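PDB 5I2A: diol-dehydratase from Roseburia inulinivorans, which dehydrates 1,2-propanediol and belongs to the B12-independent glycyl radical dehydratases, lyases that depend on an organic radical. Local coordinates for residues Pro48-Lys53 / Pro523-Ser528; Arg55-Ile60 / Leu211-Ala216; Met366-Ser371 / Met395-Leu400; Phe455-Arg460 / Val700-Gln705; Gly557-Ala562 / Gly724-Phe729. All coordinates share one frame; numbering follows the deposited sequence.

Contact 1: residues Pro48-Lys53 / Pro523-Ser528; sequences PVVMRK and PLPFES
V50 places CG1 between its backbone N and its carbonyl carbon (chi1 71°). CG2 then stands anti to the N, where it meets P523 and P525. K53 bends at chi2 (-71°) and again at chi3 (-68°), and its chain folds past the carbonyl of P523. The P523 ring is the hub. Its CG lies 3.8 Å from V50 CB, and its CD lies 3.8 Å from V49 CG1. V49 meets the ring at about a right angle, whereas V50 and P523 cross obliquely. V50 CG2 also touches P525 CD at 4.0 Å, the two side chains sliding past each other in opposite directions. K53 CG comes to 3.4 Å from P523 O, and K53 CE reaches L524 CD2 at 4.0 Å. The contact is therefore van der Waals in kind. Both segments are helix starts, with P48 and L524 at the N-cap positions. L524 O accepts from S528 N and from S528 OG (2.7 Å), which come from opposite faces of its plane. The first turns of helices 49-63 and 525-529 are thus joined. Helix 200-233 lies against M51 and P525, and helix 262-279 packs on L524, P525 and F526. P48 packs on Y140 of the second subunit.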
# COMPACT_ATOMS: atom_id res chain seq x y z
N PRO A 48 -6.97 -8.41 -1.38
CA PRO A 48 -5.67 -7.74 -1.46
C PRO A 48 -5.11 -7.81 -2.88
O PRO A 48 -5.31 -8.82 -3.57
CB PRO A 48 -4.79 -8.53 -0.49
CG PRO A 48 -5.74 -9.27 0.39
CD PRO A 48 -6.92 -9.57 -0.47
N VAL A 49 -4.41 -6.76 -3.29
CA VAL A 49 -3.87 -6.64 -4.63
C VAL A 49 -3.10 -7.89 -5.09
O VAL A 49 -3.33 -8.40 -6.17
CB VAL A 49 -2.92 -5.43 -4.76
CG1 VAL A 49 -2.47 -5.29 -6.19
CG2 VAL A 49 -3.62 -4.15 -4.30
N VAL A 50 -2.19 -8.37 -4.25
CA VAL A 50 -1.32 -9.43 -4.70
C VAL A 50 -2.13 -10.73 -4.91
O VAL A 50 -1.79 -11.53 -5.78
CB VAL A 50 -0.13 -9.66 -3.73
CG1 VAL A 50 -0.58 -10.29 -2.41
CG2 VAL A 50 0.92 -10.51 -4.40
N MET A 51 -3.19 -10.92 -4.13
CA MET A 51 -4.06 -12.07 -4.31
C MET A 51 -4.84 -11.92 -5.62
O MET A 51 -5.03 -12.88 -6.36
CB MET A 51 -5.02 -12.24 -3.13
CG MET A 51 -6.01 -13.41 -3.29
SD MET A 51 -5.21 -15.01 -3.58
CE MET A 51 -4.24 -15.20 -2.08
N ARG A 52 -5.27 -10.70 -5.91
CA ARG A 52 -5.96 -10.45 -7.16
C ARG A 52 -5.05 -10.74 -8.36
O ARG A 52 -5.52 -11.27 -9.37
CB ARG A 52 -6.50 -9.03 -7.22
CG ARG A 52 -7.49 -8.70 -6.09
CD ARG A 52 -8.07 -7.31 -6.23
NE ARG A 52 -9.03 -7.21 -7.33
CZ ARG A 52 -9.44 -6.06 -7.86
NH1 ARG A 52 -8.96 -4.91 -7.42
NH2 ARG A 52 -10.33 -6.06 -8.84
N LYS A 53 -3.76 -10.41 -8.25
CA LYS A 53 -2.81 -10.66 -9.35
C LYS A 53 -2.62 -12.17 -9.56
O LYS A 53 -2.56 -12.64 -10.70
CB LYS A 53 -1.43 -10.03 -9.08
CG LYS A 53 -1.40 -8.52 -8.90
CD LYS A 53 -1.65 -7.79 -10.18
CE LYS A 53 -0.49 -8.00 -11.14
NZ LYS A 53 -0.84 -7.48 -12.47
N PRO A 523 2.31 -6.06 -7.91
CA PRO A 523 3.25 -7.06 -7.39
C PRO A 523 3.08 -8.36 -8.17
O PRO A 523 1.97 -8.68 -8.59
CB PRO A 523 2.83 -7.23 -5.93
CG PRO A 523 1.33 -6.98 -5.96
CD PRO A 523 1.15 -5.88 -7.02
N LEU A 524 4.16 -9.09 -8.39
CA LEU A 524 4.12 -10.28 -9.22
C LEU A 524 4.54 -11.50 -8.44
O LEU A 524 5.72 -11.72 -8.21
CB LEU A 524 5.02 -10.11 -10.44
CG LEU A 524 4.78 -8.86 -11.29
CD1 LEU A 524 5.79 -8.79 -12.43
CD2 LEU A 524 3.34 -8.86 -11.83
N PRO A 525 3.57 -12.29 -7.98
CA PRO A 525 3.96 -13.44 -7.16
C PRO A 525 4.75 -14.49 -7.92
O PRO A 525 5.61 -15.10 -7.29
CB PRO A 525 2.61 -14.00 -6.68
CG PRO A 525 1.57 -13.30 -7.47
CD PRO A 525 2.13 -12.02 -7.95
N PHE A 526 4.52 -14.71 -9.21
CA PHE A 526 5.27 -15.79 -9.85
C PHE A 526 6.73 -15.41 -10.12
O PHE A 526 7.65 -16.15 -9.76
CB PHE A 526 4.62 -16.29 -11.16
CG PHE A 526 5.27 -17.55 -11.66
CD1 PHE A 526 5.19 -18.72 -10.90
CD2 PHE A 526 6.03 -17.56 -12.83
CE1 PHE A 526 5.83 -19.89 -11.31
CE2 PHE A 526 6.66 -18.73 -13.26
CZ PHE A 526 6.57 -19.90 -12.49
N GLU A 527 6.95 -14.26 -10.75
CA GLU A 527 8.32 -13.77 -10.91
C GLU A 527 9.04 -13.67 -9.54
O GLU A 527 10.20 -14.05 -9.41
CB GLU A 527 8.34 -12.43 -11.62
CG GLU A 527 9.74 -11.95 -12.02
CD GLU A 527 10.39 -11.07 -10.97
OE1 GLU A 527 9.69 -10.60 -10.05
OE2 GLU A 527 11.62 -10.84 -11.07
N SER A 528 8.33 -13.19 -8.52
CA SER A 528 8.96 -13.00 -7.21
C SER A 528 9.43 -14.31 -6.56
O SER A 528 10.48 -14.34 -5.91
CB SER A 528 8.01 -12.28 -6.24
OG SER A 528 7.75 -10.95 -6.67

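Contact 2: residues Arg55-Ile60 / Leu211-Ala216; sequences RAFEHI and LISCDA
E58 OE2 accepts from a water at 2.7 Å, and the same water donates to I212 O at 2.8 Å. It bridges the two helices. The other carboxylate oxygen, E58 OE1, takes R55 NH1 on its syn side at 3.1 Å, in the guanidinium plane and fairly straight (160°). This salt bridge runs within helix 49-63. R55 bends at chi2 (-69°), and its guanidinium lies across I212, whose CD1 sits over the centre of one face, 3.5 Å from R55 CZ. An alanine at R55 would probably leave E58 OE1 without its charged mate and I212 CD1 without the flat group that lies over it. The two helices belong to the helical periphery of the pyruvate formate lyase-like fold. They run nearly parallel, at 11°, with segment axes 8.6 Å apart. Small A216 permits this closeness: its CB meets E58 CA at 3.6 Å. On the buried side F57 offers a ring edge to S213, with F57 CD2 3.8 Å from S213 CB. S213 OG is bonded to S209 O, one turn back in its own helix. F57 goes on to pack against V275 and E279 of helix 262-279, while H59 and A56 face helix 32-43.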
# COMPACT_ATOMS: atom_id res chain seq x y z
N ARG A 55 -4.77 -14.57 -8.75
CA ARG A 55 -6.01 -15.08 -9.30
C ARG A 55 -6.15 -14.72 -10.78
O ARG A 55 -6.65 -15.51 -11.56
CB ARG A 55 -7.22 -14.56 -8.52
CG ARG A 55 -7.33 -15.14 -7.11
CD ARG A 55 -7.68 -16.62 -7.14
NE ARG A 55 -7.91 -17.15 -5.79
CZ ARG A 55 -7.84 -18.44 -5.48
NH1 ARG A 55 -7.56 -19.33 -6.43
NH2 ARG A 55 -8.06 -18.84 -4.23
N ALA A 56 -5.71 -13.53 -11.17
CA ALA A 56 -5.79 -13.16 -12.57
C ALA A 56 -4.80 -14.00 -13.41
O ALA A 56 -5.15 -14.47 -14.48
CB ALA A 56 -5.54 -11.67 -12.74
N PHE A 57 -3.59 -14.20 -12.90
CA PHE A 57 -2.58 -15.03 -13.56
C PHE A 57 -3.15 -16.44 -13.71
O PHE A 57 -3.07 -17.05 -14.76
CB PHE A 57 -1.28 -15.03 -12.76
CG PHE A 57 -0.11 -15.74 -13.41
CD1 PHE A 57 0.31 -15.41 -14.69
CD2 PHE A 57 0.62 -16.68 -12.70
CE1 PHE A 57 1.41 -16.03 -15.27
CE2 PHE A 57 1.74 -17.30 -13.26
CZ PHE A 57 2.13 -16.97 -14.54
N GLU A 58 -3.76 -16.94 -12.64
CA GLU A 58 -4.42 -18.23 -12.69
C GLU A 58 -5.52 -18.27 -13.76
O GLU A 58 -5.57 -19.20 -14.55
CB GLU A 58 -5.00 -18.57 -11.32
CG GLU A 58 -5.95 -19.77 -11.28
CD GLU A 58 -6.56 -19.93 -9.90
OE1 GLU A 58 -7.35 -19.06 -9.51
OE2 GLU A 58 -6.23 -20.89 -9.19
N HIS A 59 -6.36 -17.25 -13.79
CA HIS A 59 -7.48 -17.23 -14.72
C HIS A 59 -6.99 -17.12 -16.16
O HIS A 59 -7.57 -17.73 -17.06
CB HIS A 59 -8.42 -16.08 -14.41
CG HIS A 59 -9.74 -16.18 -15.11
ND1 HIS A 59 -10.62 -17.21 -14.89
CD2 HIS A 59 -10.35 -15.34 -15.98
CE1 HIS A 59 -11.71 -17.02 -15.62
NE2 HIS A 59 -11.56 -15.89 -16.29
N ILE A 60 -5.94 -16.34 -16.38
CA ILE A 60 -5.36 -16.20 -17.70
C ILE A 60 -4.77 -17.54 -18.16
O ILE A 60 -5.05 -17.98 -19.26
CB ILE A 60 -4.26 -15.10 -17.74
CG1 ILE A 60 -4.88 -13.72 -17.53
CG2 ILE A 60 -3.52 -15.13 -19.05
CD1 ILE A 60 -3.92 -12.70 -17.00
N LEU A 211 1.58 -19.90 -4.21
CA LEU A 211 1.05 -21.25 -4.40
C LEU A 211 0.08 -21.28 -5.58
O LEU A 211 0.17 -22.12 -6.47
CB LEU A 211 0.36 -21.75 -3.12
CG LEU A 211 1.26 -22.00 -1.91
CD1 LEU A 211 0.47 -22.57 -0.74
CD2 LEU A 211 2.43 -22.92 -2.27
N ILE A 212 -0.84 -20.33 -5.59
CA ILE A 212 -1.81 -20.22 -6.66
C ILE A 212 -1.12 -20.01 -8.01
O ILE A 212 -1.47 -20.65 -9.00
CB ILE A 212 -2.80 -19.08 -6.37
CG1 ILE A 212 -3.67 -19.47 -5.16
CG2 ILE A 212 -3.68 -18.80 -7.59
CD1 ILE A 212 -4.44 -18.33 -4.54
N SER A 213 -0.10 -19.16 -8.04
CA SER A 213 0.61 -18.87 -9.28
C SER A 213 1.39 -20.10 -9.77
O SER A 213 1.45 -20.37 -10.97
CB SER A 213 1.56 -17.68 -9.11
OG SER A 213 0.85 -16.52 -8.69
N CYS A 214 2.00 -20.84 -8.86
CA CYS A 214 2.71 -22.04 -9.25
C CYS A 214 1.74 -23.09 -9.83
O CYS A 214 2.01 -23.68 -10.88
CB CYS A 214 3.49 -22.62 -8.08
SG CYS A 214 4.96 -21.68 -7.67
N ASP A 215 0.61 -23.28 -9.16
CA ASP A 215 -0.38 -24.24 -9.65
C ASP A 215 -0.98 -23.82 -11.00
O ASP A 215 -1.31 -24.66 -11.82
CB ASP A 215 -1.48 -24.47 -8.61
CG ASP A 215 -1.00 -25.35 -7.46
OD1 ASP A 215 -0.12 -26.20 -7.70
OD2 ASP A 215 -1.48 -25.17 -6.32
N ALA A 216 -1.09 -22.51 -11.23
CA ALA A 216 -1.54 -22.00 -12.53
C ALA A 216 -0.59 -22.40 -13.68
O ALA A 216 -1.03 -22.75 -14.76
CB ALA A 216 -1.69 -20.49 -12.47
O HOH W 1 -3.85 -21.99 -9.58

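Contact 3: residues Met366-Ser371 / Met395-Leu400; sequences MCITAS and MRAAEL
R396 reaches across from helix 391-402 to I368 and T369 of helix 362-374. From CB the chain leaves with CG anti to the backbone N. CG packs on the isoleucine, 3.9 Å from I368 CG2, and the two side chains slide past each other in opposite directions. A bend at chi2 (79°) then turns CD, and the guanidinium comes to lie with one face on I368, whose CG2 sits over its centre. NE donates to a water at 2.9 Å, which lies at the edge of the group and in its plane. NH1 turns back to E399 of its own helix, in a weak salt bridge. NH2 donates to T369 OG1 at 3.0 Å, with an N-H...O angle of 147° and the oxygen tilted from the guanidinium plane. NH2 also forms a salt bridge with E372. Two carboxylates are thus likely to balance this buried charge, and the partners together fix the rotation of the group. Beyond the arginine, L400 CD2 fits between I368 CG2 and S371 CB, at 3.9 Å from each. S371 OG is bonded to W320. A397 CB lies 4.3 Å from I368 CD1. The segment axes are 10.1 Å apart and nearly parallel (8°). I368, S371 and L400 all rest on L381, and A397 on I383, in strand 380-385. Strands 346-350, 380-385 and 409-412 are parallel neighbours linked through these two helices. The arrangement is that of consecutive beta-alpha-beta crossovers, with side-by-side helices packed on one side of the sheet, as in the alpha/beta barrel of glycyl radical enzymes.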
# COMPACT_ATOMS: atom_id res chain seq x y z
N MET A 366 27.18 -25.12 -28.52
CA MET A 366 25.91 -25.43 -29.18
C MET A 366 24.96 -24.23 -29.21
O MET A 366 24.16 -24.10 -30.13
CB MET A 366 25.26 -26.64 -28.52
CG MET A 366 26.09 -27.93 -28.77
SD MET A 366 25.70 -29.32 -27.69
CE MET A 366 24.04 -29.62 -28.24
N CYS A 367 25.08 -23.34 -28.22
CA CYS A 367 24.30 -22.11 -28.21
C CYS A 367 24.73 -21.19 -29.36
O CYS A 367 23.90 -20.58 -30.03
CB CYS A 367 24.44 -21.40 -26.86
SG CYS A 367 23.63 -22.27 -25.49
N ILE A 368 26.03 -21.10 -29.59
CA ILE A 368 26.54 -20.33 -30.71
C ILE A 368 26.05 -20.94 -32.05
O ILE A 368 25.64 -20.22 -32.96
CB ILE A 368 28.07 -20.27 -30.69
CG1 ILE A 368 28.55 -19.51 -29.45
CG2 ILE A 368 28.60 -19.61 -31.94
CD1 ILE A 368 30.05 -19.49 -29.27
N THR A 369 26.07 -22.26 -32.14
CA THR A 369 25.62 -22.95 -33.35
C THR A 369 24.14 -22.68 -33.58
O THR A 369 23.70 -22.47 -34.72
CB THR A 369 25.88 -24.47 -33.26
OG1 THR A 369 27.29 -24.72 -33.25
CG2 THR A 369 25.26 -25.20 -34.45
N ALA A 370 23.36 -22.67 -32.51
CA ALA A 370 21.93 -22.47 -32.64
C ALA A 370 21.63 -21.08 -33.22
O ALA A 370 20.73 -20.94 -34.05
CB ALA A 370 21.22 -22.67 -31.30
N SER A 371 22.39 -20.08 -32.82
CA SER A 371 22.26 -18.75 -33.42
C SER A 371 22.57 -18.77 -34.93
O SER A 371 21.95 -18.05 -35.71
CB SER A 371 23.18 -17.76 -32.70
OG SER A 371 22.73 -17.50 -31.39
N MET A 395 37.20 -18.12 -30.59
CA MET A 395 37.28 -18.20 -32.05
C MET A 395 35.92 -18.58 -32.66
O MET A 395 35.54 -18.05 -33.70
CB MET A 395 38.37 -19.18 -32.47
CG MET A 395 39.78 -18.66 -32.17
SD MET A 395 40.27 -17.30 -33.28
CE MET A 395 40.57 -18.21 -34.79
N ARG A 396 35.20 -19.48 -32.02
CA ARG A 396 33.87 -19.85 -32.48
C ARG A 396 32.91 -18.66 -32.41
O ARG A 396 32.05 -18.48 -33.28
CB ARG A 396 33.33 -21.01 -31.66
CG ARG A 396 32.01 -21.52 -32.13
CD ARG A 396 32.16 -22.41 -33.35
NE ARG A 396 30.87 -22.95 -33.77
CZ ARG A 396 30.08 -22.37 -34.67
NH1 ARG A 396 30.46 -21.24 -35.26
NH2 ARG A 396 28.91 -22.93 -35.00
N ALA A 397 33.04 -17.85 -31.37
CA ALA A 397 32.24 -16.63 -31.24
C ALA A 397 32.56 -15.68 -32.39
O ALA A 397 31.67 -15.11 -33.02
CB ALA A 397 32.48 -15.96 -29.89
N ALA A 398 33.86 -15.52 -32.66
CA ALA A 398 34.32 -14.63 -33.72
C ALA A 398 33.79 -15.09 -35.08
O ALA A 398 33.40 -14.27 -35.91
CB ALA A 398 35.85 -14.56 -33.73
N GLU A 399 33.73 -16.40 -35.28
CA GLU A 399 33.14 -16.97 -36.48
C GLU A 399 31.68 -16.56 -36.64
O GLU A 399 31.23 -16.26 -37.75
CB GLU A 399 33.23 -18.50 -36.47
CG GLU A 399 34.64 -19.04 -36.70
CD GLU A 399 34.79 -20.51 -36.31
OE1 GLU A 399 35.94 -21.00 -36.30
OE2 GLU A 399 33.78 -21.16 -35.99
N LEU A 400 30.94 -16.56 -35.54
CA LEU A 400 29.56 -16.13 -35.58
C LEU A 400 29.48 -14.64 -35.91
O LEU A 400 28.67 -14.24 -36.74
CB LEU A 400 28.84 -16.41 -34.26
CG LEU A 400 27.34 -16.12 -34.26
CD1 LEU A 400 26.61 -17.01 -35.25
CD2 LEU A 400 26.77 -16.30 -32.85
O HOH W 2 30.46 -25.55 -32.48

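Contact 4: residues Phe455-Arg460 / Val700-Gln705; sequences FFNMCR and VPLGAQ
The guanidinium of R460 carries the carbonyl oxygen of Q705 over one face, offset toward the rim. Q705 O is 3.6 Å from R460 NE. The N-H groups have other partners: R460 NH2 forms a salt bridge with E463, and R460 NH1 donates to H151 O. The second flat group is the amide of N457. Its CG stands anti to the backbone N (chi1 -171°), and the amide lies near L702. N457 ND2 donates to a water at 2.9 Å, and this water donates to Q705 OE1 at 2.7 Å. ND2 is also bonded to T706 OG1. On the other branch, N457 OD1 accepts from C459 N at 2.8 Å, with the donor tilted from the carbonyl plane. This is an Asx turn, and it caps the turn into helix 459-467. An alanine at N457 would probably leave C459 N without its cap and the bridging water without one anchor. The apolar part is made by L702, whose CD2 touches N457 CB at 4.0 Å and F455 CB at 4.2 Å. The ring of F455 continues the cluster toward F556 and F338. Strand 454-457 lies between strands 154-155 and 548-556 in its sheet, and L702 brings helix 699-703 against it. F456 points away from that helix, to helix 489-521. V700 packs on helix 827-835, and M458 on helix 558-574.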
# COMPACT_ATOMS: atom_id res chain seq x y z
N PHE A 455 15.56 6.80 -20.39
CA PHE A 455 16.52 7.31 -21.35
C PHE A 455 16.74 8.80 -21.03
O PHE A 455 15.79 9.58 -21.02
CB PHE A 455 16.00 7.15 -22.78
CG PHE A 455 15.79 5.72 -23.21
CD1 PHE A 455 16.60 4.70 -22.76
CD2 PHE A 455 14.78 5.41 -24.12
CE1 PHE A 455 16.42 3.38 -23.19
CE2 PHE A 455 14.58 4.09 -24.56
CZ PHE A 455 15.40 3.08 -24.09
N PHE A 456 17.99 9.18 -20.79
CA PHE A 456 18.33 10.56 -20.45
C PHE A 456 19.21 11.17 -21.54
O PHE A 456 20.28 10.64 -21.85
CB PHE A 456 19.05 10.61 -19.10
CG PHE A 456 19.35 12.02 -18.60
CD1 PHE A 456 20.48 12.71 -19.04
CD2 PHE A 456 18.51 12.62 -17.67
CE1 PHE A 456 20.76 13.99 -18.55
CE2 PHE A 456 18.79 13.91 -17.18
CZ PHE A 456 19.92 14.59 -17.62
N ASN A 457 18.77 12.30 -22.08
CA ASN A 457 19.50 12.97 -23.15
C ASN A 457 20.50 13.97 -22.57
O ASN A 457 20.12 15.06 -22.15
CB ASN A 457 18.51 13.68 -24.10
CG ASN A 457 19.18 14.23 -25.36
OD1 ASN A 457 20.38 14.49 -25.37
ND2 ASN A 457 18.39 14.39 -26.42
N MET A 458 21.78 13.61 -22.56
CA MET A 458 22.80 14.48 -21.97
C MET A 458 23.03 15.74 -22.80
O MET A 458 23.63 16.69 -22.31
CB MET A 458 24.13 13.73 -21.78
CG MET A 458 24.02 12.45 -20.92
SD MET A 458 25.55 11.48 -20.88
CE MET A 458 26.70 12.74 -20.36
N CYS A 459 22.55 15.77 -24.04
CA CYS A 459 22.66 16.99 -24.85
C CYS A 459 21.63 18.07 -24.48
O CYS A 459 21.85 19.25 -24.76
CB CYS A 459 22.51 16.66 -26.34
SG CYS A 459 23.84 15.66 -27.01
N ARG A 460 20.50 17.69 -23.90
CA ARG A 460 19.49 18.71 -23.63
C ARG A 460 19.94 19.68 -22.52
O ARG A 460 19.76 20.89 -22.68
CB ARG A 460 18.13 18.07 -23.32
CG ARG A 460 17.50 17.38 -24.55
CD ARG A 460 16.21 18.09 -25.02
NE ARG A 460 16.54 19.37 -25.59
CZ ARG A 460 15.77 20.45 -25.61
NH1 ARG A 460 14.55 20.47 -25.09
NH2 ARG A 460 16.26 21.54 -26.18
N VAL A 700 18.19 7.70 -32.04
CA VAL A 700 17.56 8.35 -33.19
C VAL A 700 16.39 9.28 -32.76
O VAL A 700 16.45 10.47 -33.02
CB VAL A 700 17.11 7.30 -34.23
CG1 VAL A 700 16.27 7.94 -35.33
CG2 VAL A 700 18.34 6.58 -34.79
N PRO A 701 15.36 8.75 -32.05
CA PRO A 701 14.35 9.73 -31.61
C PRO A 701 14.85 10.79 -30.61
O PRO A 701 14.35 11.91 -30.65
CB PRO A 701 13.26 8.86 -30.97
CG PRO A 701 13.94 7.56 -30.62
CD PRO A 701 14.95 7.37 -31.73
N LEU A 702 15.82 10.47 -29.75
CA LEU A 702 16.31 11.49 -28.83
C LEU A 702 17.04 12.59 -29.60
O LEU A 702 16.87 13.78 -29.32
CB LEU A 702 17.22 10.90 -27.74
CG LEU A 702 16.52 10.60 -26.41
CD1 LEU A 702 15.34 9.64 -26.59
CD2 LEU A 702 17.53 10.04 -25.38
N GLY A 703 17.82 12.19 -30.59
CA GLY A 703 18.47 13.15 -31.46
C GLY A 703 17.48 14.04 -32.21
O GLY A 703 17.75 15.22 -32.45
N ALA A 704 16.33 13.48 -32.57
CA ALA A 704 15.28 14.24 -33.24
C ALA A 704 14.70 15.32 -32.33
O ALA A 704 14.03 16.23 -32.80
CB ALA A 704 14.17 13.30 -33.74
N GLN A 705 14.98 15.24 -31.03
CA GLN A 705 14.45 16.20 -30.06
C GLN A 705 15.52 17.20 -29.66
O GLN A 705 15.34 18.02 -28.76
CB GLN A 705 13.93 15.46 -28.82
CG GLN A 705 12.70 14.62 -29.11
CD GLN A 705 12.40 13.62 -28.01
OE1 GLN A 705 13.26 13.30 -27.19
NE2 GLN A 705 11.18 13.14 -27.98
O HOH W 3 15.56 14.00 -25.86

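Contact 5: residues Gly557-Ala562 / Gly724-Phe729; sequences GIANVA and GPTSGF
N560 and T726 approach with their side chains crossing at about a right angle, and A559 lies beside them with CB directed at the loop. N560 ND2 and T726 OG1 are 3.5 Å apart, but the angle is poor for a bond. A water joins them instead, accepting from N560 ND2 at 2.8 Å and lying 3.0 Å from T726 OG1. In T726 the hydroxyl stands anti to the carbonyl carbon (chi1 -76°), where it also meets A559 CB at 3.6 Å. That methyl lies 3.5 Å from G724 O as well, so it fills the angle between two loop oxygens. A second water ties the backbones: it accepts from A559 N, in the first turn of the helix, at 3.1 Å and donates to G724 O at 2.7 Å. N560 is fixed from further off, its OD1 accepting from A720 N and its ND2 donating to D711. The T726 methyl, CG2, covers one face of the F729 ring near the rim. F729 N bonds back to T726 O, closing a type II turn through S727 and G728. G557 holds the N-cap with a positive phi that calls for glycine. The contact sets the start of helix 558-574 against the loop between helices 699-703 and 734-741, in the glycine radical region. Helix 661-678 packs against I558, V561 and A562, and helix 734-741 against P725.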
# COMPACT_ATOMS: atom_id res chain seq x y z
N GLY A 557 24.63 10.36 -25.47
CA GLY A 557 25.30 11.44 -26.17
C GLY A 557 26.66 11.86 -25.67
O GLY A 557 27.09 12.99 -25.94
N ILE A 558 27.35 10.97 -24.97
CA ILE A 558 28.68 11.31 -24.44
C ILE A 558 29.64 11.88 -25.51
O ILE A 558 30.30 12.89 -25.27
CB ILE A 558 29.34 10.09 -23.78
CG1 ILE A 558 28.78 9.91 -22.37
CG2 ILE A 558 30.83 10.29 -23.66
CD1 ILE A 558 29.42 8.77 -21.60
N ALA A 559 29.72 11.25 -26.68
CA ALA A 559 30.60 11.76 -27.75
C ALA A 559 30.19 13.17 -28.16
O ALA A 559 31.05 14.05 -28.31
CB ALA A 559 30.59 10.82 -28.98
N ASN A 560 28.90 13.39 -28.35
CA ASN A 560 28.39 14.69 -28.77
C ASN A 560 28.74 15.76 -27.74
O ASN A 560 29.21 16.84 -28.10
CB ASN A 560 26.88 14.66 -29.00
CG ASN A 560 26.47 13.57 -29.97
OD1 ASN A 560 25.96 12.53 -29.57
ND2 ASN A 560 26.72 13.80 -31.26
N VAL A 561 28.54 15.44 -26.46
CA VAL A 561 28.83 16.37 -25.37
C VAL A 561 30.33 16.67 -25.27
O VAL A 561 30.72 17.82 -25.15
CB VAL A 561 28.31 15.82 -24.01
CG1 VAL A 561 28.83 16.66 -22.84
CG2 VAL A 561 26.80 15.78 -24.00
N ALA A 562 31.15 15.64 -25.36
CA ALA A 562 32.59 15.82 -25.24
C ALA A 562 33.13 16.72 -26.35
O ALA A 562 33.87 17.67 -26.09
CB ALA A 562 33.31 14.49 -25.27
N GLY A 724 30.63 4.99 -27.72
CA GLY A 724 31.53 5.11 -28.85
C GLY A 724 31.55 6.49 -29.49
O GLY A 724 30.70 7.34 -29.21
N PRO A 725 32.51 6.74 -30.38
CA PRO A 725 32.66 8.04 -31.03
C PRO A 725 31.56 8.31 -32.03
O PRO A 725 30.89 7.39 -32.48
CB PRO A 725 34.01 7.93 -31.75
CG PRO A 725 34.66 6.69 -31.20
CD PRO A 725 33.55 5.78 -30.81
N THR A 726 31.40 9.58 -32.38
CA THR A 726 30.40 9.98 -33.36
C THR A 726 30.78 9.45 -34.74
O THR A 726 31.95 9.47 -35.12
CB THR A 726 30.24 11.50 -33.38
OG1 THR A 726 29.48 11.92 -32.24
CG2 THR A 726 29.53 11.97 -34.64
N SER A 727 29.80 8.94 -35.48
CA SER A 727 30.03 8.42 -36.84
C SER A 727 30.78 9.40 -37.75
O SER A 727 30.40 10.55 -37.88
CB SER A 727 28.70 8.05 -37.48
OG SER A 727 28.05 7.05 -36.72
N GLY A 728 31.85 8.92 -38.37
CA GLY A 728 32.63 9.73 -39.28
C GLY A 728 33.65 10.60 -38.56
O GLY A 728 34.45 11.26 -39.22
N PHE A 729 33.63 10.62 -37.23
CA PHE A 729 34.57 11.45 -36.46
C PHE A 729 35.78 10.64 -36.03
O PHE A 729 36.86 11.19 -35.78
CB PHE A 729 33.89 12.06 -35.23
CG PHE A 729 33.09 13.31 -35.51
CD1 PHE A 729 32.91 13.76 -36.81
CD2 PHE A 729 32.55 14.04 -34.47
CE1 PHE A 729 32.18 14.92 -37.07
CE2 PHE A 729 31.82 15.19 -34.71
CZ PHE A 729 31.63 15.63 -36.02
O HOH W 4 29.04 8.34 -27.30
O HOH W 5 26.58 11.55 -32.90

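How the contacts relate
From the N terminus, helix 49-63 opens contact 1 and then contact 2. Contact 2 closes first, at 211-216. Contact 3 opens and closes a short loop, 366-371 to 395-400. Both are nested inside the long loop of contact 1. Before that loop closes at 523-528, contact 4 opens at 455-460, so contacts 1 and 4 cross. Contact 5 opens at 557-562, before contact 4 closes at 700-705, and closes at 724-729; contacts 4 and 5 cross too. Contacts 1 and 2 touch through P525 and S213, in the helical periphery. Contacts 4 and 5 touch through C459 and N560, on the opposite side of the chain's centre from contact 2. Contact 3 stands apart, beside the five-stranded sheet.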